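Local coordinates for protein carbohydrate esterase family 2 (CE2) (Chaetomium olivicolor, PDB 4XVH) that probably removes acetyl groups from xylan, as a carbohydrate esterase of family 2 with a beta-sandwich carbohydrate-binding domain and an SGNH-type hydrolase domain, at residues Ala25-Ser30 with His100-Ala105. Residues are numbered along the deposited sequence; the frame is centred on the assembly and turned at random.
Sequences AFTGTS and HFVPTA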
loop_
_atom_site.group_PDB
_atom_site.type_symbol
_atom_site.label_atom_id
_atom_site.label_comp_id
_atom_site.label_asym_id
_atom_site.label_seq_id
_atom_site.Cartn_x
_atom_site.Cartn_y
_atom_site.Cartn_z
ATOM N N ALA A 25 14.423 16.307 9.319
ATOM C CA ALA A 25 15.029 17.496 8.757
ATOM C C ALA A 25 16.344 17.720 9.477
ATOM O O ALA A 25 16.504 17.310 10.639
ATOM C CB ALA A 25 14.102 18.698 8.896
ATOM N N PHE A 26 17.299 18.340 8.794
ATOM C CA PHE A 26 18.566 18.625 9.429
ATOM C C PHE A 26 19.100 19.950 8.911
ATOM O O PHE A 26 18.634 20.477 7.887
ATOM C CB PHE A 26 19.581 17.501 9.177
ATOM C CG PHE A 26 20.051 17.409 7.744
ATOM C CD1 PHE A 26 19.269 16.782 6.777
ATOM C CD2 PHE A 26 21.279 17.925 7.369
ATOM C CE1 PHE A 26 19.691 16.690 5.467
ATOM C CE2 PHE A 26 21.713 17.846 6.053
ATOM C CZ PHE A 26 20.927 17.230 5.099
ATOM N N THR A 27 20.080 20.495 9.618
ATOM C CA THR A 27 20.825 21.573 9.026
ATOM C C THR A 27 22.289 21.159 8.919
ATOM O O THR A 27 22.875 20.617 9.847
ATOM C CB THR A 27 20.646 22.873 9.806
ATOM O OG1 THR A 27 21.267 23.936 9.076
ATOM C CG2 THR A 27 21.245 22.768 11.189
ATOM N N GLY A 28 22.855 21.350 7.736
ATOM C CA GLY A 28 24.209 20.898 7.468
ATOM C C GLY A 28 24.376 20.695 5.975
ATOM O O GLY A 28 23.660 21.311 5.188
ATOM N N THR A 29 25.323 19.842 5.589
ATOM C CA THR A 29 25.559 19.554 4.180
ATOM C C THR A 29 25.203 18.111 3.815
ATOM O O THR A 29 25.085 17.772 2.638
ATOM C CB THR A 29 27.013 19.821 3.804
ATOM O OG1 THR A 29 27.859 19.082 4.684
ATOM C CG2 THR A 29 27.337 21.296 3.974
ATOM N N SER A 30 24.998 17.269 4.822
ATOM C CA SER A 30 24.775 15.854 4.546
ATOM C C SER A 30 24.074 15.127 5.690
ATOM O O SER A 30 24.246 15.483 6.863
ATOM C CB SER A 30 26.117 15.165 4.248
ATOM O OG SER A 30 25.917 13.784 4.004
ATOM N N HIS A 100 23.232 19.210 12.532
ATOM C CA HIS A 100 22.318 18.662 13.524
ATOM C C HIS A 100 20.874 18.571 13.033
ATOM O O HIS A 100 20.477 19.230 12.061
ATOM C CB HIS A 100 22.382 19.473 14.819
ATOM C CG HIS A 100 22.013 20.910 14.657
ATOM N ND1 HIS A 100 22.947 21.889 14.410
ATOM C CD2 HIS A 100 20.811 21.535 14.704
ATOM C CE1 HIS A 100 22.339 23.061 14.322
ATOM N NE2 HIS A 100 21.044 22.875 14.499
ATOM N N PHE A 101 20.099 17.729 13.715
ATOM C CA PHE A 101 18.690 17.546 13.395
ATOM C C PHE A 101 17.868 18.735 13.857
ATOM O O PHE A 101 18.149 19.329 14.881
ATOM C CB PHE A 101 18.184 16.252 14.011
ATOM C CG PHE A 101 18.824 15.031 13.413
ATOM C CD1 PHE A 101 18.482 14.616 12.126
ATOM C CD2 PHE A 101 19.785 14.316 14.114
ATOM C CE1 PHE A 101 19.092 13.514 11.543
ATOM C CE2 PHE A 101 20.389 13.200 13.548
ATOM C CZ PHE A 101 20.041 12.799 12.255
ATOM N N VAL A 102 16.887 19.121 13.062
ATOM C CA VAL A 102 16.050 20.249 13.406
ATOM C C VAL A 102 14.622 19.751 13.340
ATOM O O VAL A 102 14.379 18.702 12.771
ATOM C CB VAL A 102 16.296 21.458 12.472
ATOM C CG1 VAL A 102 17.731 21.988 12.661
ATOM C CG2 VAL A 102 16.015 21.091 11.015
ATOM N N PRO A 103 13.683 20.467 13.966
ATOM C CA PRO A 103 12.308 19.963 14.026
ATOM C C PRO A 103 11.664 19.737 12.660
ATOM O O PRO A 103 11.847 20.535 11.731
ATOM C CB PRO A 103 11.571 21.064 14.793
ATOM C CG PRO A 103 12.610 21.636 15.677
ATOM C CD PRO A 103 13.879 21.618 14.869
ATOM N N THR A 104 10.935 18.622 12.563
ATOM C CA THR A 104 10.127 18.270 11.401
ATOM C C THR A 104 8.864 19.111 11.437
ATOM O O THR A 104 8.379 19.445 12.521
ATOM C CB THR A 104 9.745 16.772 11.413
ATOM O OG1 THR A 104 9.136 16.416 10.165
ATOM C CG2 THR A 104 8.786 16.451 12.550
ATOM N N ALA A 105 8.326 19.469 10.277
ATOM C CA ALA A 105 7.007 20.087 10.269
ATOM C C ALA A 105 6.014 19.067 10.857
ATOM O O ALA A 105 6.134 17.863 10.593
ATOM C CB ALA A 105 6.612 20.509 8.867
HETATM O O HOH W 1 14.079 16.132 11.991
#
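Thr-27 and His-100 form an antiparallel hydrogen-bonded pair, gripped by two backbone bonds: Thr-27 N to His-100 O at 2.8 Å, and His-100 N to Thr-27 O, longer at 3.1 Å and more bent, with 149° at the hydrogen. A third backbone bond, Val-102 N to Ala-25 O, measures 3.0 Å. Beside it a water accepts from Ala-25 N and donates to Val-102 O, each at 2.7 Å, bridging the two backbones. The two strand segments run at 136° to each other, and strand 100-102 pairs along one side of strand 21-28, whose Phe-26 and Gly-28 make backbone bonds with His-75 and Gly-73 of strand 73-81. The contact thus extends an antiparallel sheet of the N-terminal jelly-roll beta sandwich. On the face bearing Ala-25, Thr-27, His-100 and Val-102, a CH-pi contact sets Thr-27 CG2 3.5 Å from the centroid of the His-100 ring, over one face and offset toward CE1 and NE2. His-100 CG lies between its own backbone N and carbonyl carbon (chi1 60°), a torsion that starts the ring alongside the threonine. Apolar contacts continue the row: Val-102 CG2 reaches Ala-25 CB at 3.7 Å, while CG1 meets Thr-27 CG2. An alanine in place of Val-102 would probably open a gap between Ala-25 CB and Thr-27 CG2. Across the other face, Phe-26 CB approaches Phe-101 CD1 obliquely at 4.3 Å; Phe-26 then touches Thr-97, and Phe-101 touches Ile-95, both of strand 88-97 in the opposing sheet.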